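Local coordinates for LbpB B-lobe (Moraxella bovis, PDB 3UAQ), which probably binds host lactoferrin at the bacterial surface, as the N-terminal lobe of a lipoprotein related to transferrin-binding protein B, at residues 101-106 and 151-155; 111-115 and 230-234. One frame throughout, in Å; residues are numbered along the deposited sequence.

Interaction 1 (101-106 and 151-155); sequences ELQERY and GDGYL
D152 receives two partners on a single carboxylate oxygen: Y106 OH donates to D152 OD2 at 2.6 Å, and R105 NH1 makes a salt bridge to D152 OD2 at 3.3 Å. One turn back along the helix, E101 binds the NE/NH2 edge of the same guanidinium, with R105 NE to E101 OE2 at 2.9 Å, so that E101, R105 and D152 form a salt-bridge network. An arginine suits this place because its several N-H groups can serve two acids at once. Y154 OH adds a weak hydrogen bond to E101 OE2 (3.2 Å). Residues 101-105 are the last turn of helix 95-105, and Y106 leaves helical geometry (phi/psi -129/80), its N still bonded to L102 O at 2.9 Å. The helix packs along the handle sheet of the N-lobe, antiparallel to extended strand 152-155: the axes of these short segments come within 9.7 Å, their directions 173° apart, with CA atoms of L102 and D152 7.4 Å apart and those of Y106 and G151 7.2 Å apart. D152 and Y154 alternate with G153, so both direct CB toward the helix. Both tyrosines take chi1 m, which carries their hydroxyls to the acids. L102 (m, t) lays CD2 3.4 Å from D152 O and 4.4 Å from Y154 CE1, at the ring edge, while I126 and T128 also receive this leucine. At G151 (phi/psi 115/172) a CB would strike the preceding carbonyl.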
ATOM      1  N   GLU A 101       2.802   2.695 -17.113  1.00 32.73           N
ATOM      2  CA  GLU A 101       3.818   3.543 -17.728  1.00 39.64           C
ATOM      3  C   GLU A 101       5.221   3.187 -17.241  1.00 39.27           C
ATOM      4  O   GLU A 101       6.108   2.857 -18.036  1.00 39.51           O
ATOM      5  CB  GLU A 101       3.536   5.010 -17.393  1.00 46.23           C
ATOM      6  CG  GLU A 101       2.632   5.731 -18.372  1.00 46.93           C
ATOM      7  CD  GLU A 101       3.410   6.632 -19.305  1.00 60.89           C
ATOM      8  OE1 GLU A 101       2.901   6.927 -20.406  1.00 73.89           O
ATOM      9  OE2 GLU A 101       4.529   7.047 -18.935  1.00 60.00           O
ATOM     10  N   LEU A 102       5.418   3.265 -15.929  1.00 32.82           N
ATOM     11  CA  LEU A 102       6.731   3.015 -15.352  1.00 32.21           C
ATOM     12  C   LEU A 102       7.166   1.555 -15.547  1.00 36.57           C
ATOM     13  O   LEU A 102       8.355   1.266 -15.686  1.00 36.67           O
ATOM     14  CB  LEU A 102       6.742   3.429 -13.878  1.00 27.59           C
ATOM     15  CG  LEU A 102       6.387   4.909 -13.661  1.00 28.22           C
ATOM     16  CD1 LEU A 102       5.916   5.176 -12.238  1.00 41.26           C
ATOM     17  CD2 LEU A 102       7.552   5.829 -14.036  1.00 24.39           C
ATOM     18  N   GLN A 103       6.200   0.640 -15.583  1.00 35.52           N
ATOM     19  CA  GLN A 103       6.494  -0.766 -15.850  1.00 28.39           C
ATOM     20  C   GLN A 103       7.039  -0.960 -17.259  1.00 38.03           C
ATOM     21  O   GLN A 103       7.913  -1.801 -17.485  1.00 40.65           O
ATOM     22  CB  GLN A 103       5.247  -1.628 -15.658  1.00 22.27           C
ATOM     23  CG  GLN A 103       5.105  -2.207 -14.259  1.00 35.93           C
ATOM     24  CD  GLN A 103       3.749  -2.852 -14.028  1.00 42.56           C
ATOM     25  OE1 GLN A 103       2.796  -2.613 -14.775  1.00 45.62           O
ATOM     26  NE2 GLN A 103       3.657  -3.675 -12.989  1.00 37.24           N
ATOM     27  N   GLU A 104       6.516  -0.184 -18.203  1.00 38.44           N
ATOM     28  CA  GLU A 104       6.928  -0.290 -19.600  1.00 37.94           C
ATOM     29  C   GLU A 104       8.258   0.421 -19.878  1.00 38.21           C
ATOM     30  O   GLU A 104       9.102  -0.093 -20.616  1.00 31.46           O
ATOM     31  CB  GLU A 104       5.832   0.252 -20.526  1.00 37.43           C
ATOM     32  CG  GLU A 104       5.038  -0.833 -21.249  1.00 50.51           C
ATOM     33  CD  GLU A 104       3.537  -0.754 -21.002  1.00 69.61           C
ATOM     34  OE1 GLU A 104       2.962   0.357 -21.068  1.00 70.93           O
ATOM     35  OE2 GLU A 104       2.927  -1.815 -20.744  1.00 72.45           O
ATOM     36  N   ARG A 105       8.446   1.597 -19.283  1.00 41.15           N
ATOM     37  CA  ARG A 105       9.620   2.422 -19.585  1.00 33.09           C
ATOM     38  C   ARG A 105      10.826   2.063 -18.729  1.00 28.16           C
ATOM     39  O   ARG A 105      11.972   2.300 -19.117  1.00 39.53           O
ATOM     40  CB  ARG A 105       9.295   3.907 -19.402  1.00 31.41           C
ATOM     41  CG  ARG A 105       7.960   4.313 -19.979  1.00 30.05           C
ATOM     42  CD  ARG A 105       8.005   5.732 -20.502  1.00 30.56           C
ATOM     43  NE  ARG A 105       7.328   6.689 -19.629  1.00 33.04           N
ATOM     44  CZ  ARG A 105       7.950   7.625 -18.918  1.00 37.54           C
ATOM     45  NH1 ARG A 105       9.272   7.731 -18.963  1.00 45.25           N
ATOM     46  NH2 ARG A 105       7.250   8.455 -18.160  1.00 36.91           N
ATOM     47  N   TYR A 106      10.563   1.504 -17.555  1.00 28.33           N
ATOM     48  CA  TYR A 106      11.625   1.108 -16.642  1.00 31.73           C
ATOM     49  C   TYR A 106      11.367  -0.340 -16.246  1.00 40.54           C
ATOM     50  O   TYR A 106      10.831  -0.633 -15.178  1.00 42.83           O
ATOM     51  CB  TYR A 106      11.667   2.056 -15.444  1.00 30.38           C
ATOM     52  CG  TYR A 106      12.017   3.479 -15.835  1.00 27.32           C
ATOM     53  CD1 TYR A 106      13.334   3.849 -16.064  1.00  8.42           C
ATOM     54  CD2 TYR A 106      11.032   4.451 -15.977  1.00 23.23           C
ATOM     55  CE1 TYR A 106      13.669   5.159 -16.421  1.00 32.14           C
ATOM     56  CE2 TYR A 106      11.358   5.766 -16.336  1.00 27.61           C
ATOM     57  CZ  TYR A 106      12.679   6.112 -16.556  1.00 32.27           C
ATOM     58  OH  TYR A 106      13.021   7.403 -16.911  1.00 33.39           O
ATOM     59  N   GLY A 151      15.332   7.347 -14.089  1.00 21.98           N
ATOM     60  CA  GLY A 151      14.058   7.068 -13.454  1.00 12.10           C
ATOM     61  C   GLY A 151      13.039   8.169 -13.715  1.00 22.44           C
ATOM     62  O   GLY A 151      13.373   9.219 -14.267  1.00 32.34           O
ATOM     63  N   ASP A 152      11.794   7.936 -13.311  1.00 20.72           N
ATOM     64  CA  ASP A 152      10.732   8.914 -13.526  1.00 28.16           C
ATOM     65  C   ASP A 152       9.618   8.735 -12.500  1.00 36.41           C
ATOM     66  O   ASP A 152       9.441   7.650 -11.931  1.00 42.76           O
ATOM     67  CB  ASP A 152      10.183   8.810 -14.956  1.00 31.43           C
ATOM     68  CG  ASP A 152      10.855   9.788 -15.920  1.00 42.90           C
ATOM     69  OD1 ASP A 152      10.921  10.995 -15.593  1.00 42.39           O
ATOM     70  OD2 ASP A 152      11.312   9.352 -17.004  1.00 39.06           O
ATOM     71  N   GLY A 153       8.872   9.808 -12.260  1.00 21.94           N
ATOM     72  CA  GLY A 153       7.802   9.752 -11.286  1.00 18.59           C
ATOM     73  C   GLY A 153       6.640  10.687 -11.558  1.00 25.99           C
ATOM     74  O   GLY A 153       6.640  11.458 -12.517  1.00 35.11           O
ATOM     75  N   TYR A 154       5.642  10.618 -10.687  1.00 26.18           N
ATOM     76  CA  TYR A 154       4.413  11.370 -10.861  1.00 25.90           C
ATOM     77  C   TYR A 154       3.838  11.738  -9.508  1.00 27.84           C
ATOM     78  O   TYR A 154       3.921  10.944  -8.557  1.00 28.78           O
ATOM     79  CB  TYR A 154       3.382  10.519 -11.599  1.00 32.38           C
ATOM     80  CG  TYR A 154       3.675  10.297 -13.064  1.00 29.39           C
ATOM     81  CD1 TYR A 154       4.395   9.192 -13.493  1.00 27.23           C
ATOM     82  CD2 TYR A 154       3.222  11.192 -14.018  1.00 29.37           C
ATOM     83  CE1 TYR A 154       4.658   8.988 -14.836  1.00 32.87           C
ATOM     84  CE2 TYR A 154       3.474  10.995 -15.361  1.00 34.20           C
ATOM     85  CZ  TYR A 154       4.193   9.894 -15.768  1.00 38.85           C
ATOM     86  OH  TYR A 154       4.441   9.710 -17.115  1.00 43.03           O
ATOM     87  N   LEU A 155       3.260  12.938  -9.425  1.00 25.54           N
ATOM     88  CA  LEU A 155       2.460  13.323  -8.265  1.00 38.47           C
ATOM     89  C   LEU A 155       0.994  13.415  -8.668  1.00 38.81           C
ATOM     90  O   LEU A 155       0.668  13.910  -9.746  1.00 39.22           O
ATOM     91  CB  LEU A 155       2.932  14.653  -7.673  1.00 39.41           C
ATOM     92  CG  LEU A 155       3.687  14.551  -6.347  1.00 34.19           C
ATOM     93  CD1 LEU A 155       5.180  14.581  -6.586  1.00 30.05           C
ATOM     94  CD2 LEU A 155       3.285  15.674  -5.419  1.00 34.02           C
TER

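Interaction 2 (111-115 and 230-234); sequences IYQSD and APRQG
Q233 has the most surface covered here, and its carboxamide reads D115 twice: D115 N donates to Q233 OE1 at 3.0 Å, and Q233 NE2 donates to D115 OD1 at 3.2 Å. A glutamine fits because one planar group offers both an acceptor and a donor, and its side chain (chi1 m, chi2 t, chi3 57°) is long enough to reach D115, although the CA atoms of S114 and Q233 are 7.5 Å apart. Y112 and P231 form the apolar end, their CA atoms 7.3 Å apart. The proline lies over one face of the tyrosine ring, with Y112 CD1 3.6 Å from P231 CG; the flat apolar face of the tyrosine ring suits the compact, rigid pyrrolidine laid over it. Chi1 m at Y112 (-57°) and chi2 -93° set the ring for this. Both segments are largely extended and run in the same direction, Y112 to D115 beside P231 to Q233. The first holds the short edge strand 112-113 of the handle sheet, paired with strand 121-128; the second belongs to the long loop leading into barrel strand 236-243, so this surface contact joins handle to barrel-domain loop. P231 also touches W125 and F127, and R232, which does not reach 111-115, makes a salt bridge to D209.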
ATOM      1  N   ILE A 111       8.861  -0.144  -8.114  1.00 37.23           N
ATOM      2  CA  ILE A 111       7.999   1.037  -8.040  1.00 31.71           C
ATOM      3  C   ILE A 111       7.594   1.382  -6.607  1.00 36.14           C
ATOM      4  O   ILE A 111       7.060   0.538  -5.882  1.00 33.35           O
ATOM      5  CB  ILE A 111       6.725   0.844  -8.889  1.00 27.96           C
ATOM      6  CG1 ILE A 111       7.075   0.904 -10.382  1.00 33.71           C
ATOM      7  CG2 ILE A 111       5.687   1.893  -8.540  1.00 27.58           C
ATOM      8  CD1 ILE A 111       6.141   0.117 -11.272  1.00 35.52           C
ATOM      9  N   TYR A 112       7.848   2.626  -6.206  1.00 39.35           N
ATOM     10  CA  TYR A 112       7.431   3.101  -4.891  1.00 26.72           C
ATOM     11  C   TYR A 112       6.267   4.073  -5.030  1.00 33.67           C
ATOM     12  O   TYR A 112       6.232   4.899  -5.947  1.00 38.75           O
ATOM     13  CB  TYR A 112       8.589   3.774  -4.157  1.00 26.56           C
ATOM     14  CG  TYR A 112       9.794   2.881  -3.980  1.00 34.63           C
ATOM     15  CD1 TYR A 112       9.958   2.121  -2.828  1.00 28.11           C
ATOM     16  CD2 TYR A 112      10.771   2.798  -4.965  1.00 36.79           C
ATOM     17  CE1 TYR A 112      11.069   1.295  -2.664  1.00 38.21           C
ATOM     18  CE2 TYR A 112      11.884   1.974  -4.809  1.00 37.12           C
ATOM     19  CZ  TYR A 112      12.026   1.225  -3.659  1.00 41.51           C
ATOM     20  OH  TYR A 112      13.126   0.409  -3.504  1.00 43.21           O
ATOM     21  N   GLN A 113       5.320   3.978  -4.107  1.00 32.08           N
ATOM     22  CA  GLN A 113       4.117   4.790  -4.184  1.00 28.68           C
ATOM     23  C   GLN A 113       3.542   5.047  -2.801  1.00 37.06           C
ATOM     24  O   GLN A 113       3.852   4.331  -1.843  1.00 36.23           O
ATOM     25  CB  GLN A 113       3.076   4.094  -5.059  1.00 28.96           C
ATOM     26  CG  GLN A 113       2.899   2.611  -4.737  1.00 29.33           C
ATOM     27  CD  GLN A 113       1.865   1.939  -5.618  1.00 43.04           C
ATOM     28  OE1 GLN A 113       0.707   2.362  -5.673  1.00 42.11           O
ATOM     29  NE2 GLN A 113       2.279   0.882  -6.317  1.00 54.69           N
ATOM     30  N   SER A 114       2.698   6.071  -2.709  1.00 35.96           N
ATOM     31  CA  SER A 114       2.105   6.470  -1.441  1.00 28.98           C
ATOM     32  C   SER A 114       1.137   5.413  -0.924  1.00 34.96           C
ATOM     33  O   SER A 114       0.539   4.677  -1.707  1.00 40.69           O
ATOM     34  CB  SER A 114       1.399   7.818  -1.594  1.00 24.41           C
ATOM     35  OG  SER A 114       2.335   8.883  -1.637  1.00 34.81           O
ATOM     36  N   ASP A 115       0.995   5.340   0.398  1.00 39.44           N
ATOM     37  CA  ASP A 115       0.063   4.403   1.025  1.00 40.97           C
ATOM     38  C   ASP A 115      -1.385   4.838   0.820  1.00 40.69           C
ATOM     39  O   ASP A 115      -1.713   6.015   0.969  1.00 45.07           O
ATOM     40  CB  ASP A 115       0.374   4.255   2.517  1.00 35.37           C
ATOM     41  CG  ASP A 115       1.558   3.340   2.777  1.00 56.12           C
ATOM     42  OD1 ASP A 115       2.346   3.101   1.835  1.00 57.43           O
ATOM     43  OD2 ASP A 115       1.699   2.862   3.924  1.00 65.74           O
ATOM     44  N   ALA A 230      14.904   5.978   2.295  1.00 52.32           N
ATOM     45  CA  ALA A 230      14.160   5.690   1.078  1.00 44.77           C
ATOM     46  C   ALA A 230      13.178   6.800   0.743  1.00 43.26           C
ATOM     47  O   ALA A 230      13.417   7.960   1.088  1.00 44.63           O
ATOM     48  CB  ALA A 230      13.431   4.350   1.223  1.00 41.23           C
ATOM     49  N   PRO A 231      12.092   6.450   0.026  1.00 34.65           N
ATOM     50  CA  PRO A 231      10.909   7.313   0.007  1.00 25.62           C
ATOM     51  C   PRO A 231      10.246   7.281   1.384  1.00 27.41           C
ATOM     52  O   PRO A 231       9.879   6.204   1.872  1.00 20.25           O
ATOM     53  CB  PRO A 231       9.997   6.645  -1.043  1.00 19.81           C
ATOM     54  CG  PRO A 231      10.541   5.260  -1.215  1.00 18.62           C
ATOM     55  CD  PRO A 231      12.011   5.402  -1.006  1.00 31.80           C
ATOM     56  N   ARG A 232      10.119   8.447   2.010  1.00 29.58           N
ATOM     57  CA  ARG A 232       9.559   8.542   3.352  1.00 28.63           C
ATOM     58  C   ARG A 232       8.078   8.931   3.319  1.00 35.35           C
ATOM     59  O   ARG A 232       7.589   9.480   2.324  1.00 34.79           O
ATOM     60  CB  ARG A 232      10.341   9.573   4.166  1.00 23.81           C
ATOM     61  CG  ARG A 232      11.850   9.362   4.162  1.00 15.62           C
ATOM     62  CD  ARG A 232      12.552  10.525   4.840  1.00 18.59           C
ATOM     63  NE  ARG A 232      13.986  10.298   4.969  1.00 33.76           N
ATOM     64  CZ  ARG A 232      14.866  10.547   4.005  1.00 41.16           C
ATOM     65  NH1 ARG A 232      14.448  11.023   2.840  1.00 34.66           N
ATOM     66  NH2 ARG A 232      16.159  10.312   4.201  1.00 49.35           N
ATOM     67  N   GLN A 233       7.368   8.662   4.412  1.00 32.93           N
ATOM     68  CA  GLN A 233       5.946   8.987   4.479  1.00 31.43           C
ATOM     69  C   GLN A 233       5.523   9.437   5.870  1.00 32.15           C
ATOM     70  O   GLN A 233       6.143   9.065   6.867  1.00 42.17           O
ATOM     71  CB  GLN A 233       5.092   7.787   4.048  1.00 21.89           C
ATOM     72  CG  GLN A 233       5.114   7.491   2.557  1.00  9.97           C
ATOM     73  CD  GLN A 233       4.078   6.451   2.164  1.00 27.66           C
ATOM     74  OE1 GLN A 233       2.882   6.624   2.411  1.00 31.57           O
ATOM     75  NE2 GLN A 233       4.532   5.360   1.553  1.00 29.22           N
ATOM     76  N   GLY A 234       4.458  10.231   5.933  1.00 26.88           N
ATOM     77  CA  GLY A 234       3.873  10.617   7.206  1.00 26.04           C
ATOM     78  C   GLY A 234       4.599  11.753   7.901  1.00 29.83           C
ATOM     79  O   GLY A 234       4.376  11.995   9.088  1.00 31.23           O
TER

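Overall arrangement
Interactions 1 and 2 have centres about 15 Å apart and meet the same handle sheet through different elements. Helix 95-105, which supplies 101-105, is followed in the chain by strand 112-113, and I111 connects the two sites: its CD1 lies 3.9 Å from Q103 CG and 4.3 Å from L102 CB. In the sheet, strand 121-128 lies between strand 146-159 of interaction 1 and strand 112-113 of interaction 2, pairing with both. Along the sequence the contacts interlock, since 111-115 falls between 101-106 and 151-155, whereas 230-234 comes later. Interaction 1 thus stays within the handle, while interaction 2 ties it to a loop of the barrel domain.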